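Local coordinates for protein flavodoxin (Methanosarcina acetivorans C2A, PDB 5WID) that probably carries electrons as a small flavoprotein, with a flavin mononucleotide held non-covalently at one edge of its alpha/beta fold, at residues A3-L8 with E19-G24; I25-V30 with E129-G134; E49-G54 with E72-S77; V53-F58 with L64-F69; I83-G88 with I135-K140. One frame throughout, in Å; residues are numbered along the deposited sequence.

Interaction 1. Residues A3-L8 with E19-G24. With ACT (acetate ion), chain F.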
# COMPACT_ATOMS: atom_id res chain seq x y z
N ALA A 3 4.40 -5.43 -9.13
CA ALA A 3 3.75 -4.61 -8.12
C ALA A 3 4.72 -4.36 -6.99
O ALA A 3 5.64 -5.15 -6.74
CB ALA A 3 2.49 -5.29 -7.57
N ILE A 4 4.51 -3.26 -6.27
CA ILE A 4 5.32 -2.95 -5.10
C ILE A 4 4.37 -2.60 -3.96
O ILE A 4 3.38 -1.89 -4.17
CB ILE A 4 6.34 -1.83 -5.40
CG1 ILE A 4 7.23 -1.56 -4.19
CG2 ILE A 4 5.66 -0.55 -5.85
CD1 ILE A 4 8.64 -1.16 -4.63
N VAL A 5 4.64 -3.15 -2.78
CA VAL A 5 3.85 -2.90 -1.58
C VAL A 5 4.78 -2.19 -0.60
O VAL A 5 5.72 -2.80 -0.08
CB VAL A 5 3.27 -4.18 -0.96
CG1 VAL A 5 2.38 -3.83 0.24
CG2 VAL A 5 2.51 -5.02 -2.02
N VAL A 6 4.54 -0.90 -0.37
CA VAL A 6 5.42 -0.03 0.42
C VAL A 6 4.71 0.31 1.71
O VAL A 6 3.52 0.66 1.69
CB VAL A 6 5.75 1.26 -0.35
CG1 VAL A 6 6.71 2.16 0.48
CG2 VAL A 6 6.32 0.96 -1.72
N TYR A 7 5.43 0.27 2.84
CA TYR A 7 4.74 0.48 4.12
C TYR A 7 5.62 1.22 5.12
O TYR A 7 6.85 1.21 5.04
CB TYR A 7 4.27 -0.86 4.73
CG TYR A 7 5.42 -1.78 5.03
CD1 TYR A 7 5.94 -2.63 4.06
CD2 TYR A 7 6.03 -1.76 6.28
CE1 TYR A 7 7.02 -3.44 4.33
CE2 TYR A 7 7.12 -2.57 6.56
CZ TYR A 7 7.61 -3.41 5.58
OH TYR A 7 8.70 -4.23 5.84
N LEU A 8 4.94 1.85 6.08
CA LEU A 8 5.53 2.34 7.32
C LEU A 8 4.85 1.61 8.46
O LEU A 8 3.62 1.53 8.50
CB LEU A 8 5.34 3.85 7.49
CG LEU A 8 6.03 4.48 8.71
CD1 LEU A 8 6.45 5.93 8.42
CD2 LEU A 8 5.12 4.43 9.94
N GLU A 19 2.86 -7.71 4.11
CA GLU A 19 3.38 -9.01 3.68
C GLU A 19 2.27 -9.92 3.20
O GLU A 19 2.47 -10.69 2.25
CB GLU A 19 4.16 -9.65 4.83
CG GLU A 19 5.42 -8.84 5.06
CD GLU A 19 6.15 -9.18 6.32
OE1 GLU A 19 5.61 -9.92 7.16
OE2 GLU A 19 7.29 -8.67 6.46
N ALA A 20 1.08 -9.83 3.81
CA ALA A 20 -0.04 -10.64 3.35
C ALA A 20 -0.57 -10.16 2.01
O ALA A 20 -0.96 -10.98 1.16
CB ALA A 20 -1.15 -10.65 4.40
N ILE A 21 -0.60 -8.84 1.79
CA ILE A 21 -0.96 -8.32 0.46
C ILE A 21 0.01 -8.86 -0.58
O ILE A 21 -0.40 -9.33 -1.65
CB ILE A 21 -0.97 -6.78 0.46
CG1 ILE A 21 -2.10 -6.23 1.33
CG2 ILE A 21 -1.10 -6.25 -0.97
CD1 ILE A 21 -1.94 -4.71 1.62
N GLY A 22 1.31 -8.81 -0.28
CA GLY A 22 2.29 -9.34 -1.21
C GLY A 22 2.10 -10.82 -1.48
O GLY A 22 2.25 -11.27 -2.62
N ASN A 23 1.77 -11.59 -0.44
CA ASN A 23 1.49 -13.01 -0.63
C ASN A 23 0.34 -13.22 -1.61
O ASN A 23 0.38 -14.13 -2.44
CB ASN A 23 1.18 -13.65 0.73
CG ASN A 23 0.83 -15.12 0.64
OD1 ASN A 23 -0.34 -15.49 0.57
ND2 ASN A 23 1.85 -15.97 0.67
N GLY A 24 -0.69 -12.38 -1.51
CA GLY A 24 -1.80 -12.50 -2.44
C GLY A 24 -1.39 -12.16 -3.87
O GLY A 24 -1.81 -12.82 -4.82
C ACT F . 11.40 -3.43 7.66
O ACT F . 12.07 -2.60 8.33
OXT ACT F . 10.14 -3.43 7.79
CH3 ACT F . 12.07 -4.40 6.76
O HOH W 1 8.78 -6.88 4.76
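Tyr7 OH is gripped by two partners: it donates a hydrogen bond to OXT of an acetate ion at 2.6 Å and accepts one from a water, whose oxygen lies 2.9 Å from it. The same water donates to Glu19 OE2, also at 2.9 Å, and so ties strand 2-8 to helix 13-27, the first two elements of a beta-alpha-beta unit of the flavodoxin-like fold. The tyrosine CB faces the helix, and chi1 62°, with CG between the backbone N and the carbonyl carbon, leads the ring also toward strand 31-36, bringing OH to both partners. The acetate, probably from the crystallisation liquor, meets the ring at its edge, close to its plane. Glu19 OE2 is also in a salt bridge with Lys15 NZ. A phenylalanine in place of Tyr7 would probably leave the bridging water without its acceptor on the strand and break the link to Glu19. Deeper in, the contact is apolar. Val5 points its side chain at the helix, with Ala18 and Ile25 also against it, and lies at a slant to Ile21. There Val5 CG2 lies 4.0 Å from Ile21 CG2, and the same methyl comes within 4.3 Å of Gly22 N.

Interaction 2. Residues I25-V30 with E129-G134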
# COMPACT_ATOMS: atom_id res chain seq x y z
N ILE A 25 -0.55 -11.13 -4.03
CA ILE A 25 -0.06 -10.79 -5.37
C ILE A 25 0.77 -11.94 -5.93
O ILE A 25 0.59 -12.35 -7.09
CB ILE A 25 0.74 -9.47 -5.34
CG1 ILE A 25 -0.16 -8.29 -4.95
CG2 ILE A 25 1.38 -9.18 -6.71
CD1 ILE A 25 0.63 -7.04 -4.59
N GLU A 26 1.68 -12.48 -5.11
CA GLU A 26 2.49 -13.63 -5.54
C GLU A 26 1.61 -14.79 -5.99
O GLU A 26 1.95 -15.50 -6.95
CB GLU A 26 3.38 -14.12 -4.39
CG GLU A 26 4.61 -13.31 -4.12
CD GLU A 26 5.29 -13.69 -2.81
OE1 GLU A 26 4.80 -14.62 -2.11
OE2 GLU A 26 6.31 -13.06 -2.46
N SER A 27 0.51 -15.04 -5.28
CA SER A 27 -0.32 -16.20 -5.55
C SER A 27 -0.92 -16.18 -6.95
O SER A 27 -1.36 -17.23 -7.44
CB SER A 27 -1.44 -16.31 -4.50
OG SER A 27 -2.51 -15.42 -4.76
N LYS A 28 -0.93 -15.02 -7.61
CA LYS A 28 -1.45 -14.89 -8.96
C LYS A 28 -0.33 -14.72 -9.98
O LYS A 28 -0.58 -14.28 -11.11
CB LYS A 28 -2.44 -13.74 -9.05
CG LYS A 28 -3.64 -13.87 -8.11
CD LYS A 28 -4.19 -15.28 -8.10
CE LYS A 28 -5.27 -15.44 -9.14
NZ LYS A 28 -6.04 -16.70 -8.93
N ASN A 29 0.91 -15.03 -9.59
CA ASN A 29 2.07 -15.01 -10.49
C ASN A 29 2.34 -13.62 -11.07
O ASN A 29 2.72 -13.47 -12.23
CB ASN A 29 1.91 -16.04 -11.60
CG ASN A 29 2.34 -17.42 -11.16
OD1 ASN A 29 1.51 -18.24 -10.77
ND2 ASN A 29 3.64 -17.66 -11.18
N VAL A 30 2.16 -12.60 -10.25
CA VAL A 30 2.64 -11.25 -10.55
C VAL A 30 3.84 -11.00 -9.65
O VAL A 30 3.80 -11.31 -8.45
CB VAL A 30 1.53 -10.21 -10.33
CG1 VAL A 30 2.09 -8.80 -10.36
CG2 VAL A 30 0.44 -10.38 -11.39
N GLU A 129 -8.09 -11.02 4.55
CA GLU A 129 -8.55 -9.82 3.86
C GLU A 129 -7.41 -9.17 3.09
O GLU A 129 -7.59 -8.71 1.96
CB GLU A 129 -9.12 -8.79 4.84
CG GLU A 129 -10.19 -9.30 5.75
CD GLU A 129 -11.55 -9.30 5.11
OE1 GLU A 129 -11.67 -8.85 3.94
OE2 GLU A 129 -12.50 -9.74 5.78
N CYS A 130 -6.23 -9.07 3.73
CA CYS A 130 -5.06 -8.49 3.09
C CYS A 130 -4.66 -9.29 1.86
O CYS A 130 -4.38 -8.72 0.80
CB CYS A 130 -3.91 -8.43 4.09
SG CYS A 130 -4.24 -7.29 5.48
N LYS A 131 -4.61 -10.62 2.00
CA LYS A 131 -4.30 -11.47 0.85
C LYS A 131 -5.26 -11.24 -0.31
O LYS A 131 -4.85 -11.21 -1.48
CB LYS A 131 -4.31 -12.94 1.27
CG LYS A 131 -3.83 -13.88 0.17
CD LYS A 131 -3.75 -15.33 0.64
CE LYS A 131 -3.33 -16.24 -0.52
NZ LYS A 131 -3.26 -17.66 -0.07
N ARG A 132 -6.56 -11.09 -0.00
CA ARG A 132 -7.56 -10.82 -1.04
C ARG A 132 -7.29 -9.50 -1.74
O ARG A 132 -7.42 -9.40 -2.97
CB ARG A 132 -8.96 -10.85 -0.41
CG ARG A 132 -10.16 -10.44 -1.28
CD ARG A 132 -10.03 -10.77 -2.75
NE ARG A 132 -10.13 -12.19 -3.00
CZ ARG A 132 -10.15 -12.72 -4.22
NH1 ARG A 132 -10.01 -11.96 -5.30
NH2 ARG A 132 -10.25 -14.02 -4.35
N LEU A 133 -6.92 -8.45 -1.00
CA LEU A 133 -6.54 -7.20 -1.66
C LEU A 133 -5.38 -7.43 -2.63
O LEU A 133 -5.38 -6.90 -3.74
CB LEU A 133 -6.20 -6.12 -0.63
CG LEU A 133 -5.67 -4.81 -1.22
CD1 LEU A 133 -6.68 -4.15 -2.18
CD2 LEU A 133 -5.29 -3.84 -0.10
N GLY A 134 -4.40 -8.25 -2.23
CA GLY A 134 -3.28 -8.54 -3.11
C GLY A 134 -3.69 -9.32 -4.34
O GLY A 134 -3.24 -9.02 -5.46
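The backbones of helix 13-27 and helix 124-143 come very near at Ile25 and Gly134, whose CA atoms are only 4.5 Å apart. Gly134 makes this approach possible: a beta carbon built on it would point at the other helix and fall 3.0 Å from Ile25 N, a clash. Just beyond, the chain turns, with Lys28 N bonded to Ile25 O and Asn29 N to Glu26 O, and Asn29 takes a left-handed backbone conformation. Of the side chains, Ile25 does most of the touching. Its CG1, anti to the carbonyl carbon (chi1 -64°), lies alongside the glycine, 3.2 Å from Gly134 O and 3.6 Å from Gly134 CA. Toward solvent, Lys131 runs fully extended past Ser27, and its CE comes within 4.4 Å of Ser27 OG, whose hydrogen bond is to Gly24 O in its own helix. Lys28 NZ and Arg132 NH2 stay 6.8 Å apart, and Arg132 is paired with Asp136 through its NH1. No hydrogen bond or salt bridge passes between the segments, although Lys142 NZ, further along helix 124-143, bonds to Lys28 O; the contact itself is matched by shape, through a glycine that lets one backbone lie against an isoleucine of the other helix.

Interaction 3. Residues E49-G54 with E72-S77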
# COMPACT_ATOMS: atom_id res chain seq x y z
N GLU A 49 3.87 -1.51 -12.08
CA GLU A 49 2.55 -1.22 -12.65
C GLU A 49 1.52 -0.88 -11.57
O GLU A 49 0.54 -0.19 -11.86
CB GLU A 49 2.03 -2.41 -13.47
CG GLU A 49 2.45 -2.39 -14.94
CD GLU A 49 3.86 -2.87 -15.14
OE1 GLU A 49 4.37 -3.61 -14.25
OE2 GLU A 49 4.47 -2.53 -16.17
N ALA A 50 1.72 -1.37 -10.35
CA ALA A 50 0.81 -1.12 -9.24
C ALA A 50 1.63 -0.81 -8.00
O ALA A 50 2.65 -1.45 -7.75
CB ALA A 50 -0.11 -2.32 -8.96
N ILE A 51 1.18 0.18 -7.23
CA ILE A 51 1.87 0.61 -6.02
C ILE A 51 0.84 0.66 -4.90
O ILE A 51 -0.09 1.47 -4.95
CB ILE A 51 2.54 1.98 -6.19
CG1 ILE A 51 3.57 1.94 -7.32
CG2 ILE A 51 3.20 2.42 -4.86
CD1 ILE A 51 4.04 3.33 -7.80
N ALA A 52 1.02 -0.20 -3.89
CA ALA A 52 0.19 -0.18 -2.69
C ALA A 52 1.00 0.48 -1.58
O ALA A 52 2.19 0.21 -1.43
CB ALA A 52 -0.22 -1.61 -2.28
N VAL A 53 0.37 1.40 -0.84
CA VAL A 53 1.06 2.16 0.19
C VAL A 53 0.30 2.03 1.50
O VAL A 53 -0.92 2.24 1.53
CB VAL A 53 1.22 3.64 -0.20
CG1 VAL A 53 1.87 4.44 0.93
CG2 VAL A 53 2.06 3.77 -1.49
N GLY A 54 1.01 1.71 2.58
CA GLY A 54 0.39 1.53 3.88
C GLY A 54 1.11 2.27 4.99
O GLY A 54 2.33 2.40 4.99
N GLU A 72 7.07 13.63 -1.86
CA GLU A 72 8.31 13.83 -2.58
C GLU A 72 8.62 12.65 -3.50
O GLU A 72 8.61 12.80 -4.73
CB GLU A 72 9.45 14.07 -1.58
CG GLU A 72 9.26 15.35 -0.79
CD GLU A 72 10.25 15.51 0.34
OE1 GLU A 72 11.28 14.81 0.34
OE2 GLU A 72 9.98 16.34 1.24
N THR A 73 8.83 11.46 -2.93
CA THR A 73 9.33 10.34 -3.72
C THR A 73 8.25 9.77 -4.63
O THR A 73 8.51 9.52 -5.81
CB THR A 73 9.88 9.25 -2.79
OG1 THR A 73 10.87 9.82 -1.94
CG2 THR A 73 10.52 8.14 -3.61
N LEU A 74 7.06 9.50 -4.10
CA LEU A 74 6.02 8.90 -4.94
C LEU A 74 5.61 9.85 -6.07
O LEU A 74 5.43 9.42 -7.21
CB LEU A 74 4.80 8.51 -4.09
CG LEU A 74 3.68 7.77 -4.84
CD1 LEU A 74 4.22 6.47 -5.47
CD2 LEU A 74 2.50 7.47 -3.91
N VAL A 75 5.45 11.14 -5.76
CA VAL A 75 5.14 12.11 -6.81
C VAL A 75 6.24 12.11 -7.88
O VAL A 75 5.95 12.17 -9.08
CB VAL A 75 4.94 13.52 -6.21
CG1 VAL A 75 4.82 14.55 -7.32
CG2 VAL A 75 3.69 13.54 -5.35
N ALA A 76 7.50 12.02 -7.46
CA ALA A 76 8.61 12.07 -8.41
C ALA A 76 8.68 10.84 -9.30
O ALA A 76 9.35 10.88 -10.34
CB ALA A 76 9.94 12.24 -7.68
N SER A 77 8.02 9.75 -8.92
CA SER A 77 8.04 8.52 -9.71
C SER A 77 7.07 8.55 -10.88
O SER A 77 6.98 7.56 -11.61
CB SER A 77 7.73 7.32 -8.80
OG SER A 77 6.34 7.23 -8.49
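No aromatic ring enters the contact of Ile51 with Leu74; the flat group beside it is the peptide carbonyl of Leu74. Leu74 O accepts from Ser77 OG at 2.7 Å and from Ser77 N at 3.1 Å, the hydroxyl approaching at a C=O...O angle of 132° and tilted 17° from the carbonyl plane. The two bonds tie Ser77 back to Leu74, which itself lies in a wider pi-type turn at 72-74, and the buried Ser77 packs on Leu42 and Leu45. Across the contact everything is apolar. Leu74 reaches down to strand 50-58 and sets one methyl against each of two residues that face it: Leu74 CD1 meets Ile51 CD1 at 3.9 Å, while Leu74 CD2 lies more loosely by Val53 CG2, at 4.4 Å. The chains of Ile51 and Leu74 run past each other in opposite senses, touching at their outermost carbons. Leu74 CG is anti to the backbone N (chi1 -175°), which carries both methyls toward the strand; Ile51 covers part of the 9.3 Å between the two CA atoms from its side. Met109 and Leu45 flank Ile51, and Met107 adjoins Leu74. A helix packed by branched aliphatic side chains on the central strand of the sheet is characteristic of the three-layer alpha/beta/alpha flavodoxin-like fold.

Interaction 4. Residues V53-F58 with L64-F69. With FMN (flavin mononucleotide), chain D.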
# COMPACT_ATOMS: atom_id res chain seq x y z
N VAL A 53 0.37 1.40 -0.84
CA VAL A 53 1.06 2.16 0.19
C VAL A 53 0.30 2.03 1.50
O VAL A 53 -0.92 2.24 1.53
CB VAL A 53 1.22 3.64 -0.20
CG1 VAL A 53 1.87 4.44 0.93
CG2 VAL A 53 2.06 3.77 -1.49
N GLY A 54 1.01 1.71 2.58
CA GLY A 54 0.39 1.53 3.88
C GLY A 54 1.11 2.27 4.99
O GLY A 54 2.33 2.40 4.99
N SER A 55 0.32 2.76 5.94
CA SER A 55 0.86 3.39 7.14
C SER A 55 -0.11 3.20 8.28
O SER A 55 -1.33 3.19 8.08
CB SER A 55 1.10 4.90 6.94
OG SER A 55 1.57 5.50 8.14
N SER A 56 0.42 3.12 9.49
CA SER A 56 -0.46 3.22 10.64
C SER A 56 -0.89 4.67 10.83
O SER A 56 -0.41 5.59 10.14
CB SER A 56 0.22 2.67 11.90
OG SER A 56 1.53 3.21 12.04
N THR A 57 -1.85 4.88 11.73
CA THR A 57 -2.39 6.20 12.04
C THR A 57 -1.82 6.63 13.39
O THR A 57 -2.01 5.93 14.38
CB THR A 57 -3.92 6.19 12.09
OG1 THR A 57 -4.47 5.78 10.82
CG2 THR A 57 -4.46 7.58 12.46
N PHE A 58 -1.11 7.75 13.41
CA PHE A 58 -0.66 8.37 14.66
C PHE A 58 -1.22 9.78 14.70
O PHE A 58 -0.97 10.57 13.78
CB PHE A 58 0.87 8.42 14.74
CG PHE A 58 1.49 7.22 15.40
CD1 PHE A 58 1.19 5.94 14.98
CD2 PHE A 58 2.39 7.39 16.44
CE1 PHE A 58 1.79 4.83 15.59
CE2 PHE A 58 3.00 6.30 17.05
CZ PHE A 58 2.70 5.02 16.62
N LEU A 64 4.74 11.26 9.70
CA LEU A 64 5.44 12.25 8.86
C LEU A 64 6.42 11.65 7.86
O LEU A 64 6.46 12.13 6.71
CB LEU A 64 6.13 13.28 9.77
CG LEU A 64 6.89 14.41 9.07
CD1 LEU A 64 5.95 15.17 8.13
CD2 LEU A 64 7.51 15.35 10.09
N PRO A 65 7.24 10.64 8.19
CA PRO A 65 8.11 10.06 7.14
C PRO A 65 7.33 9.53 5.95
O PRO A 65 7.81 9.64 4.82
CB PRO A 65 8.86 8.94 7.88
CG PRO A 65 8.90 9.44 9.31
CD PRO A 65 7.53 10.04 9.51
N MET A 66 6.14 8.97 6.17
CA MET A 66 5.35 8.50 5.03
C MET A 66 4.74 9.66 4.26
O MET A 66 4.62 9.60 3.02
CB MET A 66 4.26 7.52 5.50
CG MET A 66 3.34 7.03 4.36
SD MET A 66 4.26 6.22 3.04
CE MET A 66 4.49 4.59 3.73
N GLU A 67 4.32 10.72 4.96
CA GLU A 67 3.79 11.87 4.25
C GLU A 67 4.85 12.45 3.32
O GLU A 67 4.56 12.79 2.16
CB GLU A 67 3.30 12.93 5.24
CG GLU A 67 2.49 14.02 4.58
CD GLU A 67 2.05 15.10 5.56
OE1 GLU A 67 2.20 14.89 6.79
OE2 GLU A 67 1.56 16.15 5.10
N LYS A 68 6.09 12.55 3.81
CA LYS A 68 7.19 13.04 3.00
C LYS A 68 7.48 12.08 1.84
O LYS A 68 7.66 12.51 0.70
CB LYS A 68 8.42 13.23 3.89
CG LYS A 68 9.69 13.64 3.16
CD LYS A 68 10.83 13.85 4.15
CE LYS A 68 11.81 14.89 3.64
NZ LYS A 68 11.21 16.25 3.59
N PHE A 69 7.52 10.78 2.13
CA PHE A 69 7.72 9.79 1.07
C PHE A 69 6.70 9.96 -0.05
O PHE A 69 7.05 9.92 -1.23
CB PHE A 69 7.62 8.37 1.64
CG PHE A 69 7.56 7.32 0.57
CD1 PHE A 69 8.72 6.88 -0.05
CD2 PHE A 69 6.34 6.81 0.15
CE1 PHE A 69 8.66 5.92 -1.06
CE2 PHE A 69 6.28 5.86 -0.86
CZ PHE A 69 7.46 5.41 -1.45
N1 FMN D . -4.73 5.03 16.04
C2 FMN D . -5.72 5.79 15.47
O2 FMN D . -6.64 5.23 14.87
N3 FMN D . -5.69 7.17 15.57
C4 FMN D . -4.66 7.81 16.22
O4 FMN D . -4.67 9.05 16.27
C4A FMN D . -3.66 7.04 16.81
N5 FMN D . -2.62 7.64 17.50
C5A FMN D . -1.64 6.86 18.08
C6 FMN D . -0.61 7.50 18.77
C7 FMN D . 0.39 6.74 19.36
C7M FMN D . 1.50 7.44 20.10
C8 FMN D . 0.36 5.35 19.28
C8M FMN D . 1.43 4.52 19.92
C9 FMN D . -0.68 4.71 18.59
C9A FMN D . -1.68 5.47 17.99
N10 FMN D . -2.71 4.86 17.30
C10 FMN D . -3.70 5.64 16.72
C1' FMN D . -2.79 3.38 17.20
C2' FMN D . -1.93 2.77 16.10
O2' FMN D . -2.30 3.21 14.81
C3' FMN D . -2.12 1.26 16.19
O3' FMN D . -1.52 0.79 17.38
C4' FMN D . -1.57 0.49 14.98
O4' FMN D . -1.96 -0.87 15.14
C5' FMN D . -0.05 0.58 14.84
O5' FMN D . 0.30 -0.10 13.64
P FMN D . 1.84 -0.27 13.22
O1P FMN D . 1.85 -0.67 11.77
O2P FMN D . 2.53 1.07 13.40
O3P FMN D . 2.45 -1.33 14.09
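Met66 reaches from helix 64-69 to strand 53-55 of the flavodoxin-like sheet and touches three consecutive residues. From CB the chain goes to CG, which lies 4.0 Å from Ser55 CB; SD then packs on Val53 CG1 at 3.7 Å, and the terminal CE rests 3.3 Å from Gly54 O. Bends at chi2 (58°) and chi3 (81°) turn the thioether inward, so that CE points down onto the strand backbone. The helix runs nearly antiparallel to the strand, at 159°, with their axes 9.6 Å apart, and Met66 fills the gap together with Val53 and Ser55. Past Ser55 the chain reaches the flavin mononucleotide, which Ser9, Thr10, Ser11, Thr14, Ser89 and Ser93 also bind. Ser55 OG donates to Ser56 O in the carbonyl plane, on a lone pair, holding that carbonyl, while Ser56 OG gives a 2.7 Å hydrogen bond to the phosphate oxygen O2P of FMN. Thr57 brings CG2 within 3.4 Å of flavin N3, while its OG1 is bonded to Ala96 N. Phe58 lies with one face over the dimethylbenzene end of the isoalloxazine, FMN C8 standing 3.5 Å above the ring plane and displaced toward its rim. With an alanine here, that end of the flavin would probably lose the face packed on it and be freer to shift. Phe58 CE2 comes closest, 3.5 Å from FMN C7.

Interaction 5. Residues I83-G88 with I135-K140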
# COMPACT_ATOMS: atom_id res chain seq x y z
N ILE A 83 -2.08 1.80 -11.17
CA ILE A 83 -2.94 1.21 -10.16
C ILE A 83 -2.39 1.53 -8.79
O ILE A 83 -1.21 1.30 -8.51
CB ILE A 83 -3.02 -0.31 -10.36
CG1 ILE A 83 -3.61 -0.65 -11.74
CG2 ILE A 83 -3.79 -0.96 -9.21
CD1 ILE A 83 -3.14 -2.00 -12.27
N GLY A 84 -3.23 2.08 -7.92
CA GLY A 84 -2.84 2.30 -6.54
C GLY A 84 -3.70 1.53 -5.56
O GLY A 84 -4.82 1.14 -5.90
N ALA A 85 -3.19 1.31 -4.35
CA ALA A 85 -3.97 0.73 -3.27
C ALA A 85 -3.47 1.31 -1.96
O ALA A 85 -2.29 1.66 -1.83
CB ALA A 85 -3.87 -0.81 -3.25
N ALA A 86 -4.36 1.42 -0.97
CA ALA A 86 -4.04 2.08 0.28
C ALA A 86 -4.47 1.20 1.44
O ALA A 86 -5.55 0.59 1.39
CB ALA A 86 -4.74 3.46 0.37
N PHE A 87 -3.65 1.14 2.50
CA PHE A 87 -3.97 0.26 3.62
C PHE A 87 -3.27 0.74 4.89
O PHE A 87 -2.42 1.64 4.86
CB PHE A 87 -3.58 -1.20 3.33
CG PHE A 87 -2.09 -1.44 3.19
CD1 PHE A 87 -1.45 -1.16 2.00
CD2 PHE A 87 -1.35 -1.98 4.24
CE1 PHE A 87 -0.07 -1.38 1.84
CE2 PHE A 87 0.02 -2.21 4.11
CZ PHE A 87 0.66 -1.91 2.91
N GLY A 88 -3.63 0.12 6.02
CA GLY A 88 -2.92 0.38 7.26
C GLY A 88 -3.61 -0.14 8.50
O GLY A 88 -4.81 -0.43 8.47
N ILE A 135 -4.56 -10.32 -4.17
CA ILE A 135 -5.10 -11.04 -5.34
C ILE A 135 -5.77 -10.05 -6.28
O ILE A 135 -5.54 -10.09 -7.50
CB ILE A 135 -6.08 -12.14 -4.90
CG1 ILE A 135 -5.34 -13.27 -4.18
CG2 ILE A 135 -6.86 -12.68 -6.11
CD1 ILE A 135 -6.28 -14.23 -3.41
N ASP A 136 -6.59 -9.15 -5.73
CA ASP A 136 -7.28 -8.17 -6.57
C ASP A 136 -6.29 -7.27 -7.30
O ASP A 136 -6.50 -6.94 -8.48
CB ASP A 136 -8.24 -7.31 -5.74
CG ASP A 136 -9.44 -8.09 -5.19
OD1 ASP A 136 -9.72 -9.22 -5.66
OD2 ASP A 136 -10.11 -7.55 -4.28
N ILE A 137 -5.23 -6.85 -6.62
CA ILE A 137 -4.21 -6.02 -7.28
C ILE A 137 -3.58 -6.78 -8.44
O ILE A 137 -3.42 -6.24 -9.54
CB ILE A 137 -3.14 -5.58 -6.27
CG1 ILE A 137 -3.71 -4.58 -5.25
CG2 ILE A 137 -1.96 -4.93 -7.01
CD1 ILE A 137 -2.74 -4.33 -4.07
N ALA A 138 -3.22 -8.04 -8.21
CA ALA A 138 -2.62 -8.83 -9.28
C ALA A 138 -3.57 -8.98 -10.47
O ALA A 138 -3.14 -8.86 -11.62
CB ALA A 138 -2.22 -10.21 -8.74
N GLU A 139 -4.85 -9.21 -10.20
CA GLU A 139 -5.80 -9.37 -11.30
C GLU A 139 -5.96 -8.07 -12.08
O GLU A 139 -6.10 -8.09 -13.32
CB GLU A 139 -7.14 -9.85 -10.76
CG GLU A 139 -7.12 -11.32 -10.32
CD GLU A 139 -6.68 -12.25 -11.44
OE1 GLU A 139 -7.08 -12.02 -12.61
OE2 GLU A 139 -5.93 -13.20 -11.17
N LYS A 140 -5.95 -6.94 -11.38
CA LYS A 140 -6.01 -5.64 -12.05
C LYS A 140 -4.78 -5.42 -12.93
O LYS A 140 -4.90 -4.95 -14.07
CB LYS A 140 -6.14 -4.53 -11.01
CG LYS A 140 -6.49 -3.17 -11.57
CD LYS A 140 -7.91 -3.12 -12.09
CE LYS A 140 -8.91 -2.99 -10.95
NZ LYS A 140 -10.30 -2.80 -11.46
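Ile83 lays its CG1-CD1 arm across the base of the Lys140 side chain, with Ile83 CD1 3.6 Å from Lys140 CG. This is where helix 124-143, the last of the flavodoxin-like fold, packs against strand 83-90, an interior strand of the sheet between 50-58 and 110-119. The same Ile83 CD1 lies 3.8 Å from the carbonyl carbon of Lys140, and thus touches helix backbone as well as side chain. Ile83 CG1 is anti to the carbonyl carbon (chi1 -61°), beside the backbone N, an arrangement that turns the arm up to the helix. Lys140 uses only its aliphatic start here: the chain leaves the helix facing the strand, then bends at chi2 (70°) and chi3 (78°), so that its ammonium end leads away from the buried isoleucine. One turn earlier on the helix and two residues further along the strand, the pattern repeats with smaller partners. The CA atoms of Ala85 and Ile137 are 7.9 Å apart, nearly the same as the 7.7 Å between those of Ile83 and Lys140. Met112 of the neighbouring strand 110-119 touches Ile83, Ile137 and Lys140 and fills in beside them, while Ala50 adjoins both isoleucines. Because Ala85 has only one methyl, the longer arm of Ile137 closes the distance, its CD1 ending 3.8 Å from Ala85 CB.

How the interactions relate
The five contacts join three helices to, or beside, the two faces of one largely parallel sheet. Interactions 1, 2 and 5 lie on the face packed by helices 13-27 and 124-143; interactions 3 and 4 lie on the other, both using strand 50-58 and helix 64-76 and sharing Val53 and Gly54. Neighbouring strands join them: Val6 N is 2.8 Å from Ala52 O, linking interactions 1 and 3, and Val53 N is 2.8 Å from Ala85 O, linking 3 and 5. Ile21 CG2 also meets Ile137 CD1 at 4.0 Å, between 1 and 5. Interaction 4 alone contacts FMN; the centres of interactions 2 and 4 are about 22 Å apart, on opposite sides of the centre of the chain.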